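Local coordinates for CurD (Moorea producens 3L, PDB 5KP7), which probably acts as an acyltransferase of the hydroxymethylglutaryl-CoA synthase family in the thiolase-like superfamily and binds 4'-phosphopantetheine, at residues Val262-Ser267 / Gly283-Met288; Asn250-Tyr255 / Glu266-Leu271; Val212-Tyr217 / Asn257-Val262; Leu328-Thr333 / Arg343-Phe348. The protein carries 3 engineered substitutions. All coordinates share one frame; numbering follows the deposited sequence.

Interaction 1: Val262-Ser267 / Gly283-Met288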
# COMPACT_ATOMS: atom_id res chain seq x y z
N VAL A 262 -10.18 10.73 -22.06
CA VAL A 262 -9.60 9.54 -21.44
C VAL A 262 -10.68 8.49 -21.18
O VAL A 262 -11.83 8.83 -20.89
CB VAL A 262 -8.81 9.89 -20.17
CG1 VAL A 262 -9.74 10.23 -19.00
CG2 VAL A 262 -7.87 8.76 -19.80
N ASP A 263 -10.31 7.22 -21.36
CA ASP A 263 -11.21 6.08 -21.16
C ASP A 263 -10.58 5.11 -20.18
O ASP A 263 -9.42 4.77 -20.34
CB ASP A 263 -11.48 5.38 -22.50
CG ASP A 263 -12.51 4.28 -22.36
OD1 ASP A 263 -13.71 4.59 -22.60
OD2 ASP A 263 -12.15 3.15 -22.02
N TYR A 264 -11.34 4.67 -19.18
CA TYR A 264 -10.79 3.85 -18.11
C TYR A 264 -10.27 2.49 -18.61
O TYR A 264 -9.34 1.97 -18.03
CB TYR A 264 -11.81 3.64 -17.01
CG TYR A 264 -11.29 3.00 -15.77
CD1 TYR A 264 -10.47 3.70 -14.87
CD2 TYR A 264 -11.65 1.71 -15.44
CE1 TYR A 264 -9.98 3.11 -13.72
CE2 TYR A 264 -11.19 1.11 -14.27
CZ TYR A 264 -10.37 1.83 -13.42
OH TYR A 264 -9.91 1.27 -12.26
N ARG A 265 -10.86 1.95 -19.66
CA ARG A 265 -10.32 0.73 -20.28
C ARG A 265 -9.26 1.05 -21.31
O ARG A 265 -8.17 0.50 -21.27
CB ARG A 265 -11.41 -0.12 -20.93
CG ARG A 265 -10.84 -1.40 -21.53
CD ARG A 265 -11.87 -2.49 -21.77
NE ARG A 265 -13.13 -1.96 -22.26
CZ ARG A 265 -14.34 -2.48 -22.01
NH1 ARG A 265 -14.51 -3.59 -21.26
NH2 ARG A 265 -15.41 -1.88 -22.52
N GLU A 266 -9.58 1.93 -22.25
CA GLU A 266 -8.73 2.10 -23.43
C GLU A 266 -7.44 2.87 -23.22
O GLU A 266 -6.49 2.64 -23.94
CB GLU A 266 -9.52 2.74 -24.60
CG GLU A 266 -10.72 1.93 -25.03
CD GLU A 266 -10.34 0.53 -25.46
OE1 GLU A 266 -9.46 0.38 -26.34
OE2 GLU A 266 -10.93 -0.44 -24.92
N SER A 267 -7.41 3.80 -22.26
CA SER A 267 -6.25 4.67 -22.11
C SER A 267 -5.15 4.08 -21.25
O SER A 267 -4.05 4.61 -21.26
CB SER A 267 -6.68 6.01 -21.52
OG SER A 267 -7.63 6.60 -22.39
N GLY A 283 -12.19 -5.83 -5.99
CA GLY A 283 -13.49 -5.17 -5.79
C GLY A 283 -13.59 -3.74 -6.30
O GLY A 283 -14.59 -3.36 -6.91
N ALA A 284 -12.55 -2.95 -6.06
CA ALA A 284 -12.50 -1.57 -6.57
C ALA A 284 -12.49 -1.49 -8.09
O ALA A 284 -13.25 -0.72 -8.69
CB ALA A 284 -11.30 -0.83 -5.98
N HIS A 285 -11.67 -2.32 -8.72
CA HIS A 285 -11.59 -2.37 -10.17
C HIS A 285 -12.96 -2.78 -10.74
O HIS A 285 -13.41 -2.19 -11.73
CB HIS A 285 -10.49 -3.36 -10.61
CG HIS A 285 -10.52 -3.70 -12.06
ND1 HIS A 285 -11.11 -4.86 -12.52
CD2 HIS A 285 -10.05 -3.06 -13.15
CE1 HIS A 285 -11.00 -4.91 -13.83
NE2 HIS A 285 -10.36 -3.83 -14.24
N ARG A 286 -13.60 -3.75 -10.12
CA ARG A 286 -14.92 -4.21 -10.57
C ARG A 286 -15.94 -3.07 -10.47
O ARG A 286 -16.69 -2.80 -11.42
CB ARG A 286 -15.38 -5.40 -9.73
CG ARG A 286 -16.80 -5.91 -10.01
CD ARG A 286 -17.34 -6.61 -8.76
NE ARG A 286 -16.53 -7.73 -8.45
CZ ARG A 286 -16.04 -8.11 -7.27
NH1 ARG A 286 -16.34 -7.54 -6.11
NH2 ARG A 286 -15.26 -9.18 -7.28
N ASN A 287 -15.92 -2.34 -9.35
CA ASN A 287 -16.83 -1.22 -9.17
C ASN A 287 -16.61 -0.13 -10.23
O ASN A 287 -17.57 0.39 -10.83
CB ASN A 287 -16.67 -0.65 -7.75
CG ASN A 287 -17.69 0.43 -7.43
OD1 ASN A 287 -17.33 1.53 -7.00
ND2 ASN A 287 -18.96 0.10 -7.58
N MET A 288 -15.35 0.20 -10.48
CA MET A 288 -15.03 1.17 -11.52
C MET A 288 -15.48 0.73 -12.92
O MET A 288 -16.07 1.53 -13.67
CB MET A 288 -13.54 1.46 -11.55
CG MET A 288 -13.01 2.13 -10.27
SD MET A 288 -13.45 3.87 -10.14
CE MET A 288 -12.26 4.56 -11.27
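Where the loop 262-267 meets M288 and H285 of helix 278-293, the contact rests on one side chain, that of Y264, and the residues beside it illustrate how a tight polar turn can present a single buried ring. Just before the tyrosine, D263 folds the chain back. Its OD2 takes two backbone amides, those of R265 and E266, an Asx turn whose grip extends to the N-H three residues on. E266 N reaches D263 OD2 at 2.9 Å on the anti side of the carboxylate, whereas R265 N comes from above its plane along a more bent path. The other oxygen, OD1, pairs with K293 farther along the same helix.

Y264 follows with chi1 at -171°, a setting that carries its ring from the loop toward the helix. There M288 lies across it at about a right angle. M288 CB stands 3.6 Å from Y264 CE2, and the thioether chain, bent at both chi2 and chi3, curls round until M288 CE is 3.6 Å from Y264 CE1. The sulfur makes an oblique Met-aromatic contact, M288 SD being 5.4 Å from the centroid of the Y264 ring. This joins the connection after helix 237-258 to the helix that follows strand 270-273, an outermost strand of the chain's mixed sheet; Y252 of helix 237-258 adds an edge-to-face ring to Y264. H285 is a looser neighbour, its CD2 4.4 Å from Y264 OH, and its NE2 is hydrogen-bonded to D303 OD2.

Beyond the ring, R265 bridges to E299, and S267 OG accepts a nearly straight bond from D263 N at 2.9 Å.

Interaction 2: Asn250-Tyr255 / Glu266-Leu271. With SO4 (sulfate ion), chain D.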
# COMPACT_ATOMS: atom_id res chain seq x y z
N ASN A 250 -13.94 9.37 -7.22
CA ASN A 250 -13.89 10.84 -7.30
C ASN A 250 -12.52 11.37 -7.74
O ASN A 250 -12.46 12.33 -8.48
CB ASN A 250 -14.35 11.50 -5.99
CG ASN A 250 -15.85 11.48 -5.82
OD1 ASN A 250 -16.56 12.21 -6.50
ND2 ASN A 250 -16.34 10.68 -4.90
N ALA A 251 -11.44 10.74 -7.31
CA ALA A 251 -10.12 11.13 -7.82
C ALA A 251 -9.99 10.90 -9.34
O ALA A 251 -9.46 11.74 -10.08
CB ALA A 251 -9.02 10.42 -7.05
N TYR A 252 -10.47 9.76 -9.79
CA TYR A 252 -10.47 9.46 -11.22
C TYR A 252 -11.36 10.45 -11.99
O TYR A 252 -10.97 10.91 -13.06
CB TYR A 252 -10.86 8.01 -11.53
CG TYR A 252 -10.81 7.75 -13.02
CD1 TYR A 252 -9.57 7.63 -13.67
CD2 TYR A 252 -11.97 7.68 -13.80
CE1 TYR A 252 -9.49 7.46 -15.04
CE2 TYR A 252 -11.89 7.50 -15.16
CZ TYR A 252 -10.65 7.39 -15.77
OH TYR A 252 -10.60 7.19 -17.14
N ARG A 253 -12.52 10.81 -11.43
CA ARG A 253 -13.40 11.80 -12.10
C ARG A 253 -12.66 13.11 -12.29
O ARG A 253 -12.77 13.73 -13.34
CB ARG A 253 -14.69 12.03 -11.32
CG ARG A 253 -15.57 13.11 -11.98
CD ARG A 253 -16.99 13.19 -11.45
NE ARG A 253 -17.68 11.90 -11.56
CZ ARG A 253 -18.06 11.12 -10.54
NH1 ARG A 253 -17.87 11.49 -9.27
NH2 ARG A 253 -18.67 9.97 -10.79
N HIS A 254 -11.91 13.54 -11.28
CA HIS A 254 -11.14 14.78 -11.35
C HIS A 254 -10.08 14.69 -12.46
O HIS A 254 -9.91 15.63 -13.26
CB HIS A 254 -10.52 15.09 -9.98
CG HIS A 254 -9.95 16.46 -9.85
ND1 HIS A 254 -8.84 16.73 -9.07
CD2 HIS A 254 -10.31 17.64 -10.40
CE1 HIS A 254 -8.57 18.02 -9.13
NE2 HIS A 254 -9.45 18.59 -9.93
N TYR A 255 -9.41 13.55 -12.55
CA TYR A 255 -8.45 13.32 -13.63
C TYR A 255 -9.16 13.38 -15.00
O TYR A 255 -8.67 14.04 -15.93
CB TYR A 255 -7.75 11.99 -13.39
CG TYR A 255 -6.78 11.52 -14.44
CD1 TYR A 255 -7.24 10.98 -15.64
CD2 TYR A 255 -5.40 11.51 -14.20
CE1 TYR A 255 -6.36 10.50 -16.60
CE2 TYR A 255 -4.51 11.03 -15.14
CZ TYR A 255 -4.99 10.51 -16.35
OH TYR A 255 -4.12 10.02 -17.30
N GLU A 266 -9.58 1.93 -22.25
CA GLU A 266 -8.73 2.10 -23.43
C GLU A 266 -7.44 2.87 -23.22
O GLU A 266 -6.49 2.64 -23.94
CB GLU A 266 -9.52 2.74 -24.60
CG GLU A 266 -10.72 1.93 -25.03
CD GLU A 266 -10.34 0.53 -25.46
OE1 GLU A 266 -9.46 0.38 -26.34
OE2 GLU A 266 -10.93 -0.44 -24.92
N SER A 267 -7.41 3.80 -22.26
CA SER A 267 -6.25 4.67 -22.11
C SER A 267 -5.15 4.08 -21.25
O SER A 267 -4.05 4.61 -21.26
CB SER A 267 -6.68 6.01 -21.52
OG SER A 267 -7.63 6.60 -22.39
N PHE A 268 -5.44 3.04 -20.48
CA PHE A 268 -4.48 2.50 -19.52
C PHE A 268 -4.25 1.04 -19.85
O PHE A 268 -5.17 0.24 -19.81
CB PHE A 268 -4.98 2.66 -18.07
CG PHE A 268 -5.35 4.07 -17.75
CD1 PHE A 268 -4.36 5.02 -17.57
CD2 PHE A 268 -6.68 4.47 -17.72
CE1 PHE A 268 -4.68 6.33 -17.31
CE2 PHE A 268 -7.01 5.79 -17.49
CZ PHE A 268 -6.01 6.73 -17.28
N ASP A 269 -3.02 0.71 -20.20
CA ASP A 269 -2.63 -0.69 -20.41
C ASP A 269 -2.61 -1.50 -19.15
O ASP A 269 -2.93 -2.71 -19.17
CB ASP A 269 -1.27 -0.74 -21.09
CG ASP A 269 -1.31 -0.06 -22.43
OD1 ASP A 269 -2.00 -0.58 -23.32
OD2 ASP A 269 -0.71 1.01 -22.58
N TYR A 270 -2.22 -0.86 -18.04
CA TYR A 270 -2.22 -1.48 -16.71
C TYR A 270 -2.74 -0.47 -15.70
O TYR A 270 -2.72 0.74 -15.96
CB TYR A 270 -0.82 -1.93 -16.31
CG TYR A 270 -0.28 -2.98 -17.24
CD1 TYR A 270 -0.70 -4.30 -17.14
CD2 TYR A 270 0.56 -2.63 -18.27
CE1 TYR A 270 -0.26 -5.26 -18.03
CE2 TYR A 270 1.02 -3.59 -19.18
CZ TYR A 270 0.61 -4.90 -19.06
OH TYR A 270 1.01 -5.86 -19.98
N LEU A 271 -3.21 -0.98 -14.57
CA LEU A 271 -3.64 -0.17 -13.42
C LEU A 271 -2.97 -0.69 -12.17
O LEU A 271 -3.00 -1.89 -11.90
CB LEU A 271 -5.15 -0.25 -13.27
CG LEU A 271 -5.97 0.32 -14.42
CD1 LEU A 271 -7.40 -0.17 -14.31
CD2 LEU A 271 -5.90 1.84 -14.49
S SO4 D . -3.58 10.01 -21.59
O1 SO4 D . -4.08 9.66 -20.24
O2 SO4 D . -2.29 10.74 -21.48
O3 SO4 D . -4.57 10.88 -22.27
O4 SO4 D . -3.41 8.77 -22.37
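Y252 and Y255, three residues apart and so almost one helical turn, both hold CG anti to the backbone N on helix 237-258 (chi1 176° for Y255), while F268 turns its ring beside its own backbone N at chi1 -54°; these settings send two phenols and a phenyl into the same space. The case illustrates how one aromatic rim can serve two partners. F268 is met at its edge by both tyrosines. At CE2, Y252 slides past in the opposite direction, its CE1 3.9 Å from F268 CE2 and its hydroxyl oxygen about as near to the same carbon. At the adjoining CZ and CE1, Y255 comes from the opposite direction, with Y255 CE1 3.8 Å from F268 CZ and Y255 OH 3.7 Å from F268 CE1. The Y255 and F268 planes are inclined at 55°, an oblique pairing. One face of the phenyl takes the CB of its own neighbour S267, offset toward the rim.

Although the contact is otherwise apolar, the Y255 hydroxyl has its own polar partners: it donates to O1 of a sulfate ion, probably from the crystallisation liquor, at 3.0 Å from Y255 OH, and is hydrogen-bonded to S360 OG.

F358 of strand 355-363 sets an edge-to-face ring against each tyrosine. The cluster lies between helix 237-258 and the run into strand 270-273, with M288 and L292 of helix 278-293 touching Y252 and R344 of strand 343-351 touching F268.

Interaction 3: Val212-Tyr217 / Asn257-Val262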
# COMPACT_ATOMS: atom_id res chain seq x y z
N VAL A 212 2.56 14.75 -17.41
CA VAL A 212 2.62 15.99 -16.61
C VAL A 212 1.24 16.67 -16.57
O VAL A 212 0.58 16.84 -17.60
CB VAL A 212 3.70 16.94 -17.18
CG1 VAL A 212 3.65 18.33 -16.53
CG2 VAL A 212 5.09 16.31 -17.02
N GLY A 213 0.80 17.03 -15.36
CA GLY A 213 -0.49 17.68 -15.16
C GLY A 213 -1.71 16.77 -15.28
O GLY A 213 -2.84 17.25 -15.18
N CYS A 214 -1.51 15.47 -15.48
CA CYS A 214 -2.61 14.53 -15.56
C CYS A 214 -2.79 13.99 -14.16
O CYS A 214 -2.25 12.94 -13.81
CB CYS A 214 -2.29 13.44 -16.58
SG CYS A 214 -2.03 14.14 -18.24
N ASN A 215 -3.52 14.75 -13.34
CA ASN A 215 -3.70 14.41 -11.93
C ASN A 215 -5.09 14.75 -11.49
O ASN A 215 -5.58 15.83 -11.81
CB ASN A 215 -2.76 15.18 -11.02
CG ASN A 215 -1.30 14.96 -11.34
OD1 ASN A 215 -0.60 14.15 -10.66
ND2 ASN A 215 -0.82 15.62 -12.34
N GLY A 216 -5.73 13.84 -10.78
CA GLY A 216 -6.95 14.14 -10.05
C GLY A 216 -6.76 13.77 -8.59
O GLY A 216 -6.08 12.80 -8.28
N TYR A 217 -7.33 14.54 -7.67
CA TYR A 217 -7.13 14.25 -6.26
C TYR A 217 -8.36 14.64 -5.47
O TYR A 217 -9.19 15.46 -5.91
CB TYR A 217 -5.84 14.90 -5.71
CG TYR A 217 -5.47 16.20 -6.36
CD1 TYR A 217 -6.14 17.37 -6.02
CD2 TYR A 217 -4.41 16.29 -7.27
CE1 TYR A 217 -5.81 18.58 -6.61
CE2 TYR A 217 -4.07 17.50 -7.85
CZ TYR A 217 -4.77 18.63 -7.52
OH TYR A 217 -4.43 19.85 -8.10
N ASN A 257 -11.88 14.90 -15.82
CA ASN A 257 -12.20 16.30 -16.08
C ASN A 257 -11.03 17.09 -16.66
O ASN A 257 -11.23 17.97 -17.49
CB ASN A 257 -12.76 17.00 -14.83
CG ASN A 257 -14.14 16.49 -14.42
OD1 ASN A 257 -14.84 15.83 -15.19
ND2 ASN A 257 -14.53 16.81 -13.21
N ARG A 258 -9.82 16.73 -16.27
CA ARG A 258 -8.61 17.38 -16.74
C ARG A 258 -7.96 16.79 -17.97
O ARG A 258 -7.18 17.47 -18.61
CB ARG A 258 -7.58 17.40 -15.63
CG ARG A 258 -8.02 18.30 -14.51
CD ARG A 258 -7.14 18.20 -13.31
NE ARG A 258 -7.19 19.45 -12.55
CZ ARG A 258 -6.53 19.65 -11.41
NH1 ARG A 258 -5.80 18.68 -10.87
NH2 ARG A 258 -6.61 20.84 -10.81
N VAL A 259 -8.28 15.54 -18.31
CA VAL A 259 -7.64 14.84 -19.43
C VAL A 259 -8.75 14.45 -20.43
O VAL A 259 -9.35 13.38 -20.36
CB VAL A 259 -6.84 13.61 -18.93
CG1 VAL A 259 -6.04 12.99 -20.07
CG2 VAL A 259 -5.90 14.00 -17.81
N GLU A 260 -9.02 15.33 -21.38
CA GLU A 260 -10.21 15.17 -22.22
C GLU A 260 -10.16 13.90 -23.08
O GLU A 260 -9.17 13.64 -23.75
CB GLU A 260 -10.43 16.41 -23.10
CG GLU A 260 -11.71 16.35 -23.92
CD GLU A 260 -11.89 17.56 -24.82
OE1 GLU A 260 -12.43 17.38 -25.93
OE2 GLU A 260 -11.49 18.68 -24.41
N GLY A 261 -11.22 13.11 -23.03
CA GLY A 261 -11.34 11.91 -23.86
C GLY A 261 -10.71 10.66 -23.27
O GLY A 261 -10.72 9.60 -23.91
N VAL A 262 -10.18 10.73 -22.06
CA VAL A 262 -9.60 9.54 -21.44
C VAL A 262 -10.68 8.49 -21.18
O VAL A 262 -11.83 8.83 -20.89
CB VAL A 262 -8.81 9.89 -20.17
CG1 VAL A 262 -9.74 10.23 -19.00
CG2 VAL A 262 -7.87 8.76 -19.80
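A single guanidinium nitrogen, R258 NH1, serves two acceptors on the strand segment 212-217: the backbone carbonyl of N215 and the phenol of Y217. The first bond is firm and nearly straight, with R258 NH1 3.0 Å from N215 O and an angle of 167° at the hydrogen. The acceptor lies in the guanidinium plane, yet the donor sits well above the plane of the N215 carbonyl. The second, R258 NH1 to Y217 OH, is weak at 3.3 Å. The Y217 side chain, with chi1 at an unusual 32°, crosses the arginine at about a right angle, ring and guanidinium planes 79° apart. R258 reaches these partners with a chain extended from CG to NE, its CD passing 3.2 Å from N215 O.

As an example of how a helix end is fastened to a sheet at the surface, this contact links the last turn of helix 237-258 to strand 208-219, just after the corner that the strand makes at V212 and G213. C214 is the centre of an inverse gamma turn there. H254, on the same helix, strengthens the join by a hydrogen bond to Y217 N and an edge-to-face contact with the Y217 ring.

The apolar part is small. V259, the first residue to leave the helix, directs CG2 at C214, 3.9 Å from C214 CB and equally near its SG. From V259 the chain enters a type II beta turn closed by V262 N bonding to V259 O, with G261 at positive phi.

Interaction 4: Leu328-Thr333 / Arg343-Phe348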
# COMPACT_ATOMS: atom_id res chain seq x y z
N LEU A 328 5.36 -0.26 -4.96
CA LEU A 328 5.66 -1.67 -5.14
C LEU A 328 4.76 -2.26 -6.24
O LEU A 328 5.20 -3.08 -7.05
CB LEU A 328 5.49 -2.45 -3.85
CG LEU A 328 5.85 -3.95 -3.98
CD1 LEU A 328 7.26 -4.15 -4.50
CD2 LEU A 328 5.60 -4.65 -2.67
N SER A 329 3.48 -1.88 -6.22
CA SER A 329 2.56 -2.31 -7.28
C SER A 329 3.03 -1.89 -8.67
O SER A 329 3.04 -2.68 -9.62
CB SER A 329 1.16 -1.78 -7.02
OG SER A 329 0.31 -2.20 -8.07
N LEU A 330 3.50 -0.65 -8.78
CA LEU A 330 4.12 -0.19 -10.04
C LEU A 330 5.30 -1.07 -10.47
O LEU A 330 5.36 -1.52 -11.62
CB LEU A 330 4.55 1.28 -9.93
CG LEU A 330 5.32 1.83 -11.13
CD1 LEU A 330 4.49 1.81 -12.42
CD2 LEU A 330 5.82 3.24 -10.81
N ALA A 331 6.21 -1.34 -9.54
CA ALA A 331 7.36 -2.18 -9.84
C ALA A 331 6.88 -3.60 -10.27
O ALA A 331 7.43 -4.20 -11.20
CB ALA A 331 8.25 -2.31 -8.64
N SER A 332 5.85 -4.09 -9.58
CA SER A 332 5.27 -5.40 -9.92
C SER A 332 4.62 -5.43 -11.30
O SER A 332 4.78 -6.40 -12.05
CB SER A 332 4.29 -5.81 -8.84
OG SER A 332 3.91 -7.17 -8.97
N THR A 333 3.88 -4.38 -11.62
CA THR A 333 3.29 -4.24 -12.95
C THR A 333 4.38 -4.29 -14.05
O THR A 333 4.24 -4.98 -15.06
CB THR A 333 2.52 -2.93 -13.04
OG1 THR A 333 1.34 -3.01 -12.21
CG2 THR A 333 2.09 -2.64 -14.46
N ARG A 343 3.90 1.33 -22.73
CA ARG A 343 2.60 1.13 -22.08
C ARG A 343 2.32 2.27 -21.10
O ARG A 343 3.24 2.79 -20.46
CB ARG A 343 2.58 -0.17 -21.28
CG ARG A 343 3.02 -1.41 -22.05
CD ARG A 343 2.02 -1.81 -23.13
NE ARG A 343 2.38 -3.13 -23.66
CZ ARG A 343 1.87 -3.69 -24.76
NH1 ARG A 343 0.96 -3.05 -25.51
NH2 ARG A 343 2.30 -4.90 -25.14
N ARG A 344 1.04 2.61 -20.98
CA ARG A 344 0.60 3.61 -20.02
C ARG A 344 -0.04 2.92 -18.84
O ARG A 344 -0.84 1.99 -18.99
CB ARG A 344 -0.36 4.62 -20.66
CG ARG A 344 -0.98 5.59 -19.66
CD ARG A 344 -1.59 6.80 -20.34
NE ARG A 344 -0.58 7.77 -20.77
CZ ARG A 344 -0.19 8.01 -22.02
NH1 ARG A 344 -0.69 7.34 -23.07
NH2 ARG A 344 0.72 8.94 -22.25
N ILE A 345 0.39 3.35 -17.64
CA ILE A 345 -0.08 2.81 -16.39
C ILE A 345 -0.83 3.88 -15.63
O ILE A 345 -0.29 4.98 -15.41
CB ILE A 345 1.11 2.30 -15.53
CG1 ILE A 345 1.99 1.28 -16.33
CG2 ILE A 345 0.59 1.68 -14.23
CD1 ILE A 345 3.22 0.80 -15.54
N GLY A 346 -2.05 3.56 -15.21
CA GLY A 346 -2.81 4.42 -14.31
C GLY A 346 -2.54 4.03 -12.87
O GLY A 346 -2.50 2.83 -12.54
N MET A 347 -2.38 5.04 -12.03
CA MET A 347 -1.97 4.88 -10.65
C MET A 347 -3.01 5.49 -9.71
O MET A 347 -3.33 6.67 -9.85
CB MET A 347 -0.65 5.64 -10.43
CG MET A 347 0.49 5.26 -11.36
SD MET A 347 1.43 3.90 -10.72
CE MET A 347 2.39 4.66 -9.40
N PHE A 348 -3.47 4.71 -8.74
CA PHE A 348 -4.41 5.20 -7.71
C PHE A 348 -3.83 5.07 -6.32
O PHE A 348 -3.53 3.96 -5.87
CB PHE A 348 -5.76 4.48 -7.73
CG PHE A 348 -6.68 4.96 -6.63
CD1 PHE A 348 -7.08 6.28 -6.60
CD2 PHE A 348 -7.04 4.14 -5.59
CE1 PHE A 348 -7.86 6.78 -5.58
CE2 PHE A 348 -7.84 4.63 -4.55
CZ PHE A 348 -8.23 5.97 -4.55
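I345 and L330 make the tight part of this contact: the CD1 methyl of L330 stands 3.5 Å from the CD1 methyl of I345, where the two branched chains cross obliquely. I345 holds its CG1 arm beside the backbone N (chi1 -54°) and extends it at chi2, so that the same terminal methyl also meets T333, tip to tip, with T333 CG2 3.8 Å from I345 CD1. T333 points toward the strand, and its CG2, anti to the backbone N, does the touching; its buried OG1 is hydrogen-bonded to S272 OG on the neighbouring strand 270-273.

The pairing illustrates a general way of covering a sheet, in which a helix lies nearly antiparallel to the strand that follows it. The axes of segments 328-333 and 343-348 come within 10.2 Å at an angle of 159°. Strand 343-351 runs parallel to its neighbour 270-273, and helix 325-336 is the last of the helices in the long beta-alpha-beta crossover between them, within the thiolase-like fold.

Packing slackens toward M347. Bent at chi2 and chi3, its thioether crosses L330 at about a right angle, with M347 CE 4.0 Å from L330 CD2 and M347 SD 4.1 Å from L330 CD1. At the start of the strand R343 and R344 make no contact with the helix segment; they are partly exposed and pair elsewhere. R343 bridges to D338, and R344 to D211 and to a sulfate ion that probably came from the crystallisation liquor.

Three of the four contacts are buried; interaction 3 lies at the surface and is the one whose segments are joined by hydrogen bonds from a charged side chain. Interactions 1 and 2 share E266 and S267 and touch through Y252 and Y264, making one aromatic cluster round the connection between helix 237-258 and strand 270-273. Interaction 3 uses the end of that same helix, about 8 Å from interaction 2 between centres, but reaches strand 208-219. Interaction 4 is aliphatic with a thioether, nearer the chain's centre, and meets interaction 2 where strands 270-273 and 343-351 pair, Y270 O to G346 N. Rings give way to methyls inward, and to a guanidinium outward.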